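Side-chain contacts in ATP phosphoribosyltransferase (Thermotoga maritima, PDB 1O63), which probably catalyses the first step of histidine biosynthesis, condensing ATP with 5-phosphoribosyl 1-diphosphate to give phosphoribosyl-ATP and diphosphate: residues K9-E14 against T84-M89; F80-N85 against E197-D202; G65-L70 against T108-V113; I33-K38 against C42-P47. All coordinates share one frame; numbering follows the deposited sequence.

How the contacts relate
Contacts 1 and 2 follow one another along strand 81-94, sharing Thr84 and Asn85, but differ in depth: contact 2 is buried and greasy, with waters joining its polar groups, while contact 1 is only partly buried and lays an arginine over an isoleucine. Contact 3, also partly buried, packs short helix 66-71 beside the start of helix 111-121, its centre about 7 Å from that of the chain, and touches contact 1 through Met89. Contacts 2 and 4, both buried, have their centres about 16 and 17 Å from the chain's; contact 4 differs in being a hairpin held by backbone hydrogen bonds, which the other three lack across their segments. Lys9 of contact 1 bonds to its Val45 and Met44.

Contact 1 of 4, residues K9-E14 against T84-M89; sequences KGRLEE and TNISRM
Ile86 presents its two branches to two neighbouring residues, Arg11 and Leu12, where the turn between strand 4-8 and helix 13-23 meets the long strand 81-94. It does so from a classic beta bulge, in which Ile86 and Ser87 both face Ile170 on strand 161-176. The Arg11 and Ile86 side chains run past each other in opposite directions. CG of Arg11 stands opposite the backbone N (chi1 -172°), and a bend at chi2, 74°, folds the chain so that its guanidinium lies flat across the isoleucine: Ile86 CG2 sits 4.0 Å above the plane, over its centre. The same methyl is 4.0 Å from Arg11 CG, so the aliphatic stem and the flat head share one support. The charge is met separately, by a salt bridge from Arg11 NE to Glu151. Leu12, the buried member of the trio, takes the other branch of Ile86 and also rests on Thr172. An alanine in place of Ile86 would lose both branches, and the Arg11 guanidinium, with nothing of this strand beneath its face, would probably be freer to swing about Glu151. Within the turn, Gly10 O accepts the backbone N-H of Glu13, and Glu13 OE1 takes a weak bond from Gly10 N. On the Leu12 side, CD2 lies 3.9 Å from Ile86 CG1 and 4.1 Å from Ile86 CD1.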
loop_
_atom_site.group_PDB
_atom_site.type_symbol
_atom_site.label_atom_id
_atom_site.label_comp_id
_atom_site.label_asym_id
_atom_site.label_seq_id
_atom_site.Cartn_x
_atom_site.Cartn_y
_atom_site.Cartn_z
ATOM N N LYS A 9 -2.243 4.573 -11.329
ATOM C CA LYS A 9 -1.849 3.279 -11.882
ATOM C C LYS A 9 -2.844 2.234 -11.360
ATOM O O LYS A 9 -3.509 2.467 -10.351
ATOM C CB LYS A 9 -0.422 2.877 -11.462
ATOM C CG LYS A 9 0.676 3.823 -11.923
ATOM C CD LYS A 9 1.872 3.074 -12.489
ATOM C CE LYS A 9 3.004 2.970 -11.502
ATOM N NZ LYS A 9 3.914 4.147 -11.502
ATOM N N GLY A 10 -2.936 1.096 -12.024
ATOM C CA GLY A 10 -3.801 0.032 -11.544
ATOM C C GLY A 10 -5.129 -0.006 -12.289
ATOM O O GLY A 10 -5.227 0.131 -13.503
ATOM N N ARG A 11 -6.178 -0.274 -11.541
ATOM C CA ARG A 11 -7.504 -0.517 -12.030
ATOM C C ARG A 11 -8.061 0.542 -12.955
ATOM O O ARG A 11 -8.839 0.224 -13.862
ATOM C CB ARG A 11 -8.472 -0.642 -10.805
ATOM C CG ARG A 11 -9.861 -1.105 -11.272
ATOM C CD ARG A 11 -9.791 -2.590 -11.630
ATOM N NE ARG A 11 -11.054 -3.090 -12.130
ATOM C CZ ARG A 11 -11.623 -2.740 -13.275
ATOM N NH1 ARG A 11 -12.787 -3.275 -13.620
ATOM N NH2 ARG A 11 -11.018 -1.865 -14.083
ATOM N N LEU A 12 -7.813 1.817 -12.677
ATOM C CA LEU A 12 -8.366 2.924 -13.419
ATOM C C LEU A 12 -7.452 3.448 -14.516
ATOM O O LEU A 12 -7.834 4.323 -15.278
ATOM C CB LEU A 12 -8.651 4.089 -12.441
ATOM C CG LEU A 12 -9.532 3.719 -11.235
ATOM C CD1 LEU A 12 -9.713 4.943 -10.342
ATOM C CD2 LEU A 12 -10.878 3.206 -11.724
ATOM N N GLU A 13 -6.236 2.914 -14.603
ATOM C CA GLU A 13 -5.263 3.399 -15.554
ATOM C C GLU A 13 -5.709 3.336 -16.993
ATOM O O GLU A 13 -5.499 4.306 -17.760
ATOM C CB GLU A 13 -3.936 2.620 -15.356
ATOM C CG GLU A 13 -2.803 3.221 -16.179
ATOM C CD GLU A 13 -1.556 2.308 -16.059
ATOM O OE1 GLU A 13 -1.385 1.744 -14.979
ATOM O OE2 GLU A 13 -0.883 2.168 -17.082
ATOM N N GLU A 14 -6.305 2.246 -17.458
ATOM C CA GLU A 14 -6.652 2.163 -18.883
ATOM C C GLU A 14 -7.852 3.028 -19.251
ATOM O O GLU A 14 -7.875 3.629 -20.330
ATOM C CB GLU A 14 -6.881 0.729 -19.308
ATOM C CG GLU A 14 -7.924 0.015 -18.531
ATOM C CD GLU A 14 -9.343 0.072 -19.061
ATOM O OE1 GLU A 14 -10.216 -0.431 -18.320
ATOM O OE2 GLU A 14 -9.545 0.583 -20.196
ATOM N N THR A 84 -19.242 5.681 -15.174
ATOM C CA THR A 84 -18.991 4.267 -14.969
ATOM C C THR A 84 -18.827 3.793 -13.548
ATOM O O THR A 84 -17.913 4.162 -12.817
ATOM C CB THR A 84 -17.776 3.826 -15.820
ATOM O OG1 THR A 84 -17.871 4.513 -17.079
ATOM C CG2 THR A 84 -17.771 2.339 -16.055
ATOM N N ASN A 85 -19.684 2.839 -13.135
ATOM C CA ASN A 85 -19.495 2.198 -11.831
ATOM C C ASN A 85 -18.372 1.174 -11.979
ATOM O O ASN A 85 -18.491 0.253 -12.807
ATOM C CB ASN A 85 -20.773 1.476 -11.395
ATOM C CG ASN A 85 -21.927 2.401 -11.112
ATOM O OD1 ASN A 85 -21.756 3.561 -10.740
ATOM N ND2 ASN A 85 -23.147 1.889 -11.281
ATOM N N ILE A 86 -17.279 1.323 -11.237
ATOM C CA ILE A 86 -16.193 0.351 -11.349
ATOM C C ILE A 86 -16.372 -0.815 -10.365
ATOM O O ILE A 86 -16.076 -1.963 -10.658
ATOM C CB ILE A 86 -14.837 1.001 -10.954
ATOM C CG1 ILE A 86 -14.658 2.345 -11.598
ATOM C CG2 ILE A 86 -13.695 0.032 -11.237
ATOM C CD1 ILE A 86 -14.677 2.385 -13.108
ATOM N N SER A 87 -16.601 -0.423 -9.104
ATOM C CA SER A 87 -16.707 -1.433 -8.033
ATOM C C SER A 87 -17.538 -0.896 -6.884
ATOM O O SER A 87 -18.196 0.140 -7.024
ATOM C CB SER A 87 -15.285 -1.772 -7.570
ATOM O OG SER A 87 -14.565 -0.584 -7.297
ATOM N N ARG A 88 -17.577 -1.634 -5.779
ATOM C CA ARG A 88 -18.369 -1.245 -4.612
ATOM C C ARG A 88 -17.524 -1.407 -3.326
ATOM O O ARG A 88 -16.870 -2.417 -3.164
ATOM C CB ARG A 88 -19.598 -2.130 -4.446
ATOM C CG ARG A 88 -20.684 -2.047 -5.504
ATOM C CD ARG A 88 -21.662 -3.225 -5.338
ATOM N NE ARG A 88 -21.131 -4.448 -5.899
ATOM C CZ ARG A 88 -21.506 -5.691 -5.651
ATOM N NH1 ARG A 88 -22.463 -5.966 -4.780
ATOM N NH2 ARG A 88 -20.902 -6.703 -6.282
HETATM N N MSE A 89 -17.754 -0.518 -2.391
HETATM C CA MSE A 89 -17.153 -0.644 -1.041
HETATM C C MSE A 89 -18.238 -1.318 -0.191
HETATM O O MSE A 89 -19.388 -0.845 -0.173
HETATM C CB MSE A 89 -16.750 0.698 -0.510
HETATM C CG MSE A 89 -16.098 0.721 0.872
HETATM SE SE MSE A 89 -14.301 0.036 0.816
HETATM C CE MSE A 89 -13.394 1.560 0.057
#

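Contact 2 of 4, residues F80-N85 against E197-D202; sequences FFIPTN and EVIEHD
Apolar packing comes first, and Ile199 is at the middle of it. Its CD1 meets the rim of the Phe80 ring in the plane of the ring, 3.9 Å from Phe80 CE1 and just as far from Phe80 CZ. Phe80 reaches it by placing CG between its own backbone N and carbonyl carbon (chi1 61°). The other branch of Ile199 goes to Ile82, methyl against methyl, with Ile199 CG2 3.8 Å from Ile82 CG2. Tyr19, on helix 13-23, touches both isoleucines. Cutting Ile199 back to an alanine would probably open a gap between the Phe80 edge and Ile82, and take from Ile82 its methyl partner on this segment.

The polar links run through water. One water sits 2.8 Å from Thr84 OG1 and donates to Asp202 OD2 at 2.7 Å; the other carboxylate oxygen, OD1, forms a salt bridge with Lys22. A second water donates to Glu200 OE2 and, weakly, to the backbone O of Phe81.

This is a helix packed on the start of a long sheet strand: helix 185-204, the last of the modelled chain, lies against the beginning of strand 81-94, where the chain enters it from the preceding loop.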
loop_
_atom_site.group_PDB
_atom_site.type_symbol
_atom_site.label_atom_id
_atom_site.label_comp_id
_atom_site.label_asym_id
_atom_site.label_seq_id
_atom_site.Cartn_x
_atom_site.Cartn_y
_atom_site.Cartn_z
ATOM N N PHE A 80 -16.500 17.747 -12.967
ATOM C CA PHE A 80 -17.668 17.017 -13.474
ATOM C C PHE A 80 -17.675 15.569 -13.014
ATOM O O PHE A 80 -16.712 15.071 -12.425
ATOM C CB PHE A 80 -17.751 17.144 -14.988
ATOM C CG PHE A 80 -16.593 16.598 -15.762
ATOM C CD1 PHE A 80 -16.549 15.261 -16.128
ATOM C CD2 PHE A 80 -15.545 17.422 -16.152
ATOM C CE1 PHE A 80 -15.495 14.746 -16.857
ATOM C CE2 PHE A 80 -14.490 16.918 -16.881
ATOM C CZ PHE A 80 -14.455 15.595 -17.238
ATOM N N PHE A 81 -18.750 14.874 -13.373
ATOM C CA PHE A 81 -19.004 13.487 -12.990
ATOM C C PHE A 81 -18.628 12.459 -14.028
ATOM O O PHE A 81 -19.041 12.517 -15.184
ATOM C CB PHE A 81 -20.534 13.401 -12.704
ATOM C CG PHE A 81 -21.038 12.079 -12.219
ATOM C CD1 PHE A 81 -21.422 11.087 -13.106
ATOM C CD2 PHE A 81 -21.188 11.831 -10.861
ATOM C CE1 PHE A 81 -21.898 9.868 -12.654
ATOM C CE2 PHE A 81 -21.676 10.628 -10.410
ATOM C CZ PHE A 81 -22.032 9.637 -11.307
ATOM N N ILE A 82 -17.890 11.415 -13.638
ATOM C CA ILE A 82 -17.535 10.336 -14.589
ATOM C C ILE A 82 -18.368 9.105 -14.257
ATOM O O ILE A 82 -18.185 8.451 -13.231
ATOM C CB ILE A 82 -16.040 10.045 -14.548
ATOM C CG1 ILE A 82 -15.241 11.328 -14.852
ATOM C CG2 ILE A 82 -15.673 8.942 -15.548
ATOM C CD1 ILE A 82 -13.741 11.180 -14.621
ATOM N N PRO A 83 -19.372 8.815 -15.081
ATOM C CA PRO A 83 -20.367 7.814 -14.868
ATOM C C PRO A 83 -20.045 6.419 -14.436
ATOM O O PRO A 83 -20.706 5.863 -13.518
ATOM C CB PRO A 83 -21.115 7.768 -16.234
ATOM C CG PRO A 83 -20.973 9.132 -16.772
ATOM C CD PRO A 83 -19.654 9.646 -16.302
ATOM N N THR A 84 -19.242 5.681 -15.174
ATOM C CA THR A 84 -18.991 4.267 -14.969
ATOM C C THR A 84 -18.827 3.793 -13.548
ATOM O O THR A 84 -17.913 4.162 -12.817
ATOM C CB THR A 84 -17.776 3.826 -15.820
ATOM O OG1 THR A 84 -17.871 4.513 -17.079
ATOM C CG2 THR A 84 -17.771 2.339 -16.055
ATOM N N ASN A 85 -19.684 2.839 -13.135
ATOM C CA ASN A 85 -19.495 2.198 -11.831
ATOM C C ASN A 85 -18.372 1.174 -11.979
ATOM O O ASN A 85 -18.491 0.253 -12.807
ATOM C CB ASN A 85 -20.773 1.476 -11.395
ATOM C CG ASN A 85 -21.927 2.401 -11.112
ATOM O OD1 ASN A 85 -21.756 3.561 -10.740
ATOM N ND2 ASN A 85 -23.147 1.889 -11.281
ATOM N N GLU A 197 -16.708 15.972 -22.922
ATOM C CA GLU A 197 -17.347 15.498 -24.149
ATOM C C GLU A 197 -16.959 14.033 -24.433
ATOM O O GLU A 197 -17.794 13.182 -24.665
ATOM C CB GLU A 197 -16.845 16.305 -25.363
ATOM C CG GLU A 197 -17.662 17.479 -25.769
ATOM C CD GLU A 197 -17.269 18.114 -27.092
ATOM O OE1 GLU A 197 -18.107 18.849 -27.654
ATOM O OE2 GLU A 197 -16.138 17.915 -27.577
ATOM N N VAL A 198 -15.661 13.789 -24.448
ATOM C CA VAL A 198 -15.118 12.450 -24.728
ATOM C C VAL A 198 -15.606 11.457 -23.684
ATOM O O VAL A 198 -16.164 10.392 -23.974
ATOM C CB VAL A 198 -13.579 12.532 -24.732
ATOM C CG1 VAL A 198 -12.919 11.175 -24.639
ATOM C CG2 VAL A 198 -13.098 13.300 -25.964
ATOM N N ILE A 199 -15.431 11.833 -22.414
ATOM C CA ILE A 199 -15.791 10.934 -21.312
ATOM C C ILE A 199 -17.254 10.581 -21.298
ATOM O O ILE A 199 -17.668 9.439 -21.042
ATOM C CB ILE A 199 -15.346 11.541 -19.969
ATOM C CG1 ILE A 199 -13.814 11.414 -19.869
ATOM C CG2 ILE A 199 -16.045 10.855 -18.812
ATOM C CD1 ILE A 199 -13.224 12.130 -18.660
ATOM N N GLU A 200 -18.112 11.565 -21.534
ATOM C CA GLU A 200 -19.554 11.326 -21.586
ATOM C C GLU A 200 -19.893 10.288 -22.645
ATOM O O GLU A 200 -20.617 9.319 -22.386
ATOM C CB GLU A 200 -20.254 12.660 -21.912
ATOM C CG GLU A 200 -21.675 12.710 -21.381
ATOM C CD GLU A 200 -21.969 14.024 -20.667
ATOM O OE1 GLU A 200 -22.132 15.043 -21.366
ATOM O OE2 GLU A 200 -22.000 14.029 -19.423
ATOM N N HIS A 201 -19.360 10.497 -23.857
ATOM C CA HIS A 201 -19.639 9.569 -24.945
ATOM C C HIS A 201 -19.135 8.168 -24.613
ATOM O O HIS A 201 -19.856 7.188 -24.790
ATOM C CB HIS A 201 -19.041 10.051 -26.273
ATOM C CG HIS A 201 -19.456 9.170 -27.419
ATOM N ND1 HIS A 201 -20.751 9.181 -27.920
ATOM C CD2 HIS A 201 -18.785 8.233 -28.113
ATOM C CE1 HIS A 201 -20.838 8.293 -28.899
ATOM N NE2 HIS A 201 -19.666 7.703 -29.033
ATOM N N ASP A 202 -17.932 8.075 -24.038
ATOM C CA ASP A 202 -17.357 6.782 -23.717
ATOM C C ASP A 202 -18.152 6.029 -22.655
ATOM O O ASP A 202 -18.383 4.830 -22.805
ATOM C CB ASP A 202 -15.902 6.906 -23.238
ATOM C CG ASP A 202 -15.293 5.546 -22.935
ATOM O OD1 ASP A 202 -14.861 4.871 -23.902
ATOM O OD2 ASP A 202 -15.271 5.129 -21.759
HETATM O O HOH W 1 -20.452 14.741 -17.286
HETATM O O HOH W 2 -16.155 5.365 -19.172
#

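Contact 3 of 4, residues G65-L70 against T108-V113; sequences GTDVLL and TKFPNV
Between the two lobes of a fold related to the type II periplasmic binding proteins, the short helix 66-71 lies beside the start of helix 111-121, with Asp67 against Phe110 and Leu70 against Val113. Asp67 turns its carboxylate into the position between its backbone N and carbonyl carbon (chi1 49°), and its CB comes 3.9 Å from Phe110 CE2. OD1 of Asp67 is 4.0 Å from the same ring carbon, and the carboxylate and ring planes are 71° apart, so the two flat groups do not stack. On one face of the phenyl, displaced toward the rim, lies Lys109 CB, 3.9 Å above the plane. Met89 of strand 81-94 touches Asp67, Phe110 and Val113, tying the pair to the strand that runs between the lobes.

One turn further on, Val113 offers a single methyl: its CG2 is 4.1 Å from Leu70 CB and 4.0 Å from the carbonyl carbon of Leu70, packing as much on backbone as on side chain. Polar bonds surround this patch. Glu71 accepts the backbone N-H groups of Asn112 and Val113 at the helix start, and Leu70 O is bonded by Arg116.

The backbone N of Phe110 gives a 2.8 Å bond to Thr108 OG1, at 156°, forming an ST turn, while that hydroxyl also bonds to Val147 O; Phe110 itself is the N-cap residue of helix 111-121. Helix 66-71 thus packs beside the start of helix 111-121 where the lobes of this fold meet, and proteins of this fold commonly bind their ligands between the lobes.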
loop_
_atom_site.group_PDB
_atom_site.type_symbol
_atom_site.label_atom_id
_atom_site.label_comp_id
_atom_site.label_asym_id
_atom_site.label_seq_id
_atom_site.Cartn_x
_atom_site.Cartn_y
_atom_site.Cartn_z
ATOM N N GLY A 65 -10.196 6.995 -7.694
ATOM C CA GLY A 65 -11.514 6.403 -7.415
ATOM C C GLY A 65 -12.167 7.018 -6.192
ATOM O O GLY A 65 -11.583 7.721 -5.376
ATOM N N THR A 66 -13.442 6.616 -5.979
ATOM C CA THR A 66 -14.185 7.110 -4.828
ATOM C C THR A 66 -13.548 6.675 -3.514
ATOM O O THR A 66 -13.604 7.411 -2.520
ATOM C CB THR A 66 -15.657 6.629 -4.872
ATOM O OG1 THR A 66 -16.140 6.746 -6.224
ATOM C CG2 THR A 66 -16.520 7.482 -3.961
ATOM N N ASP A 67 -12.945 5.513 -3.473
ATOM C CA ASP A 67 -12.270 5.000 -2.283
ATOM C C ASP A 67 -11.191 5.981 -1.841
ATOM O O ASP A 67 -11.159 6.360 -0.664
ATOM C CB ASP A 67 -11.701 3.601 -2.536
ATOM C CG ASP A 67 -10.892 3.488 -3.806
ATOM O OD1 ASP A 67 -9.850 2.792 -3.791
ATOM O OD2 ASP A 67 -11.246 4.083 -4.848
ATOM N N VAL A 68 -10.322 6.400 -2.753
ATOM C CA VAL A 68 -9.264 7.366 -2.431
ATOM C C VAL A 68 -9.872 8.645 -1.887
ATOM O O VAL A 68 -9.473 9.172 -0.858
ATOM C CB VAL A 68 -8.392 7.676 -3.655
ATOM C CG1 VAL A 68 -7.405 8.813 -3.439
ATOM C CG2 VAL A 68 -7.633 6.418 -4.114
ATOM N N LEU A 69 -10.849 9.200 -2.627
ATOM C CA LEU A 69 -11.478 10.454 -2.273
ATOM C C LEU A 69 -12.106 10.457 -0.897
ATOM O O LEU A 69 -12.017 11.462 -0.169
ATOM C CB LEU A 69 -12.537 10.844 -3.324
ATOM C CG LEU A 69 -12.267 12.129 -4.106
ATOM C CD1 LEU A 69 -10.835 12.172 -4.589
ATOM C CD2 LEU A 69 -13.225 12.297 -5.278
ATOM N N LEU A 70 -12.814 9.367 -0.567
ATOM C CA LEU A 70 -13.491 9.329 0.738
ATOM C C LEU A 70 -12.531 8.918 1.841
ATOM O O LEU A 70 -12.804 9.209 2.999
ATOM C CB LEU A 70 -14.706 8.430 0.703
ATOM C CG LEU A 70 -16.095 8.966 0.500
ATOM C CD1 LEU A 70 -16.197 10.440 0.142
ATOM C CD2 LEU A 70 -16.867 8.129 -0.522
ATOM N N THR A 108 -9.498 -3.718 7.504
ATOM C CA THR A 108 -9.770 -2.949 6.271
ATOM C C THR A 108 -8.501 -2.229 5.826
ATOM O O THR A 108 -7.616 -1.989 6.657
ATOM C CB THR A 108 -10.860 -1.892 6.583
ATOM O OG1 THR A 108 -11.148 -1.104 5.433
ATOM C CG2 THR A 108 -10.380 -0.950 7.694
ATOM N N LYS A 109 -8.439 -1.854 4.565
ATOM C CA LYS A 109 -7.423 -0.963 4.034
ATOM C C LYS A 109 -7.900 0.494 4.127
ATOM O O LYS A 109 -7.155 1.436 3.797
ATOM C CB LYS A 109 -7.152 -1.225 2.545
ATOM C CG LYS A 109 -6.759 -2.652 2.230
ATOM C CD LYS A 109 -6.085 -2.747 0.874
ATOM C CE LYS A 109 -7.089 -2.866 -0.229
ATOM N NZ LYS A 109 -6.480 -3.308 -1.521
ATOM N N PHE A 110 -9.186 0.657 4.436
ATOM C CA PHE A 110 -9.769 2.016 4.512
ATOM C C PHE A 110 -10.272 2.357 5.896
ATOM O O PHE A 110 -11.474 2.338 6.176
ATOM C CB PHE A 110 -10.932 2.074 3.491
ATOM C CG PHE A 110 -10.504 1.473 2.150
ATOM C CD1 PHE A 110 -10.833 0.179 1.844
ATOM C CD2 PHE A 110 -9.790 2.233 1.227
ATOM C CE1 PHE A 110 -10.483 -0.387 0.622
ATOM C CE2 PHE A 110 -9.441 1.692 0.000
ATOM C CZ PHE A 110 -9.738 0.371 -0.284
ATOM N N PRO A 111 -9.363 2.682 6.833
ATOM C CA PRO A 111 -9.748 2.980 8.192
ATOM C C PRO A 111 -10.627 4.189 8.363
ATOM O O PRO A 111 -11.538 4.108 9.222
ATOM C CB PRO A 111 -8.420 3.077 8.957
ATOM C CG PRO A 111 -7.400 3.367 7.906
ATOM C CD PRO A 111 -7.910 2.745 6.647
ATOM N N ASN A 112 -10.524 5.267 7.602
ATOM C CA ASN A 112 -11.413 6.417 7.800
ATOM C C ASN A 112 -12.815 6.114 7.288
ATOM O O ASN A 112 -13.811 6.459 7.911
ATOM C CB ASN A 112 -10.862 7.686 7.143
ATOM C CG ASN A 112 -9.541 8.108 7.768
ATOM O OD1 ASN A 112 -9.334 7.921 8.961
ATOM N ND2 ASN A 112 -8.624 8.621 6.942
ATOM N N VAL A 113 -12.875 5.527 6.065
ATOM C CA VAL A 113 -14.157 5.062 5.534
ATOM C C VAL A 113 -14.854 4.148 6.558
ATOM O O VAL A 113 -16.028 4.299 6.842
ATOM C CB VAL A 113 -13.919 4.260 4.236
ATOM C CG1 VAL A 113 -15.080 3.335 3.930
ATOM C CG2 VAL A 113 -13.697 5.266 3.096
#

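Contact 4 of 4, residues I33-K38 against C42-P47; sequences ILREGK and CFMVRP
Over one face of the Arg35 guanidinium lies the selenium of Met44, a selenomethionine here, with SE 4.2 Å from Arg35 CZ. The two side chains cross at about a right angle: Met44 CG is 3.6 Å from Arg35 NE, and the bends of Met44 at chi2 and chi3 bring CE to 3.9 Å from Arg35 NH2. The charge of Arg35 is answered by a salt bridge from NH1 to Glu30. The Phe43 ring is approached obliquely by Leu34, whose CD1 stands 3.5 Å from Phe43 CD2; these two side chains lie alongside and point the same way, on the sheet face opposite Arg35 and Cys42.

The scaffold is an antiparallel beta hairpin of strands 34-37 and 40-45; the directions of 34-37 and 42-45 are 164° apart. Leu34 and Phe43 form a non-hydrogen-bonded pair, whereas Arg35 and Cys42 form a hydrogen-bonded one, exchanging N-H...O bonds in both directions. Arg35 N reaches Cys42 O within the carbonyl plane, at 2.9 Å. Just ahead of strand 34-37, Ile33 O accepts a nearly straight 3.0 Å bond from Met44 N, which comes from above the carbonyl plane. Phe43 also packs on Ala140 of the second subunit, and Ile33 on that subunit's Glu135.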
loop_
_atom_site.group_PDB
_atom_site.type_symbol
_atom_site.label_atom_id
_atom_site.label_comp_id
_atom_site.label_asym_id
_atom_site.label_seq_id
_atom_site.Cartn_x
_atom_site.Cartn_y
_atom_site.Cartn_z
ATOM N N ILE A 33 6.856 5.705 -15.128
ATOM C CA ILE A 33 6.353 6.777 -14.296
ATOM C C ILE A 33 6.043 8.074 -15.003
ATOM O O ILE A 33 5.456 8.966 -14.356
ATOM C CB ILE A 33 7.343 7.058 -13.135
ATOM C CG1 ILE A 33 8.630 7.633 -13.725
ATOM C CG2 ILE A 33 7.618 5.773 -12.342
ATOM C CD1 ILE A 33 9.684 8.017 -12.720
ATOM N N LEU A 34 6.451 8.278 -16.250
ATOM C CA LEU A 34 6.227 9.596 -16.886
ATOM C C LEU A 34 5.928 9.500 -18.370
ATOM O O LEU A 34 6.713 8.879 -19.095
ATOM C CB LEU A 34 7.511 10.431 -16.702
ATOM C CG LEU A 34 7.450 11.870 -17.218
ATOM C CD1 LEU A 34 6.562 12.702 -16.285
ATOM C CD2 LEU A 34 8.846 12.468 -17.283
ATOM N N ARG A 35 4.794 10.044 -18.814
ATOM C CA ARG A 35 4.406 10.026 -20.221
ATOM C C ARG A 35 4.329 11.482 -20.706
ATOM O O ARG A 35 3.567 12.255 -20.126
ATOM C CB ARG A 35 3.039 9.397 -20.466
ATOM C CG ARG A 35 2.697 8.202 -19.638
ATOM C CD ARG A 35 3.585 7.005 -19.904
ATOM N NE ARG A 35 3.065 5.840 -19.161
ATOM C CZ ARG A 35 2.055 5.104 -19.635
ATOM N NH1 ARG A 35 1.528 5.396 -20.830
ATOM N NH2 ARG A 35 1.599 4.082 -18.947
ATOM N N GLU A 36 5.129 11.803 -21.717
ATOM C CA GLU A 36 5.245 13.182 -22.161
ATOM C C GLU A 36 4.662 13.362 -23.561
ATOM O O GLU A 36 4.884 12.559 -24.466
ATOM C CB GLU A 36 6.720 13.614 -22.195
ATOM C CG GLU A 36 7.578 13.088 -21.071
ATOM C CD GLU A 36 9.061 13.322 -21.276
ATOM O OE1 GLU A 36 9.431 14.487 -21.534
ATOM O OE2 GLU A 36 9.855 12.363 -21.181
ATOM N N GLY A 37 3.958 14.478 -23.736
ATOM C CA GLY A 37 3.369 14.777 -25.033
ATOM C C GLY A 37 3.349 16.299 -25.214
ATOM O O GLY A 37 3.677 17.030 -24.280
ATOM N N LYS A 38 2.995 16.694 -26.425
ATOM C CA LYS A 38 2.866 18.121 -26.724
ATOM C C LYS A 38 1.846 18.707 -25.751
ATOM O O LYS A 38 0.690 18.269 -25.710
ATOM C CB LYS A 38 2.374 18.307 -28.157
ATOM C CG LYS A 38 1.728 19.631 -28.479
ATOM C CD LYS A 38 0.916 19.571 -29.760
ATOM C CE LYS A 38 1.710 18.996 -30.920
ATOM N NZ LYS A 38 1.134 19.404 -32.234
ATOM N N CYS A 42 2.177 13.402 -18.189
ATOM C CA CYS A 42 1.413 12.582 -17.251
ATOM C C CYS A 42 2.358 11.967 -16.215
ATOM O O CYS A 42 3.295 11.277 -16.600
ATOM C CB CYS A 42 0.682 11.436 -17.977
ATOM S SG CYS A 42 -0.743 11.980 -18.942
ATOM N N PHE A 43 2.055 12.223 -14.941
ATOM C CA PHE A 43 2.772 11.528 -13.862
ATOM C C PHE A 43 1.972 10.245 -13.552
ATOM O O PHE A 43 0.779 10.360 -13.254
ATOM C CB PHE A 43 2.847 12.437 -12.652
ATOM C CG PHE A 43 3.569 13.743 -12.880
ATOM C CD1 PHE A 43 2.995 14.941 -12.450
ATOM C CD2 PHE A 43 4.810 13.788 -13.449
ATOM C CE1 PHE A 43 3.695 16.130 -12.634
ATOM C CE2 PHE A 43 5.523 14.960 -13.622
ATOM C CZ PHE A 43 4.925 16.160 -13.232
HETATM N N MSE A 44 2.590 9.087 -13.666
HETATM C CA MSE A 44 1.889 7.807 -13.421
HETATM C C MSE A 44 2.144 7.375 -11.990
HETATM O O MSE A 44 3.299 7.139 -11.625
HETATM C CB MSE A 44 2.401 6.757 -14.400
HETATM C CG MSE A 44 2.458 7.231 -15.849
HETATM SE SE MSE A 44 0.698 7.599 -16.555
HETATM C CE MSE A 44 -0.205 5.982 -16.080
ATOM N N VAL A 45 1.142 7.491 -11.120
ATOM C CA VAL A 45 1.365 7.342 -9.684
ATOM C C VAL A 45 0.352 6.407 -9.047
ATOM O O VAL A 45 -0.651 6.077 -9.689
ATOM C CB VAL A 45 1.288 8.711 -8.968
ATOM C CG1 VAL A 45 2.305 9.696 -9.582
ATOM C CG2 VAL A 45 -0.113 9.320 -9.063
ATOM N N ARG A 46 0.634 5.961 -7.828
ATOM C CA ARG A 46 -0.321 5.097 -7.113
ATOM C C ARG A 46 -1.567 5.939 -6.824
ATOM O O ARG A 46 -1.467 7.139 -6.540
ATOM C CB ARG A 46 0.255 4.548 -5.847
ATOM C CG ARG A 46 1.524 3.746 -5.885
ATOM C CD ARG A 46 1.491 2.577 -6.830
ATOM N NE ARG A 46 0.247 1.820 -6.822
ATOM C CZ ARG A 46 -0.034 0.895 -7.745
ATOM N NH1 ARG A 46 -1.176 0.224 -7.702
ATOM N NH2 ARG A 46 0.854 0.638 -8.704
ATOM N N PRO A 47 -2.736 5.320 -6.929
ATOM C CA PRO A 47 -4.010 5.994 -6.757
ATOM C C PRO A 47 -4.115 6.878 -5.560
ATOM O O PRO A 47 -4.568 8.056 -5.655
ATOM C CB PRO A 47 -5.006 4.807 -6.642
ATOM C CG PRO A 47 -4.383 3.758 -7.521
ATOM C CD PRO A 47 -2.900 3.888 -7.269
#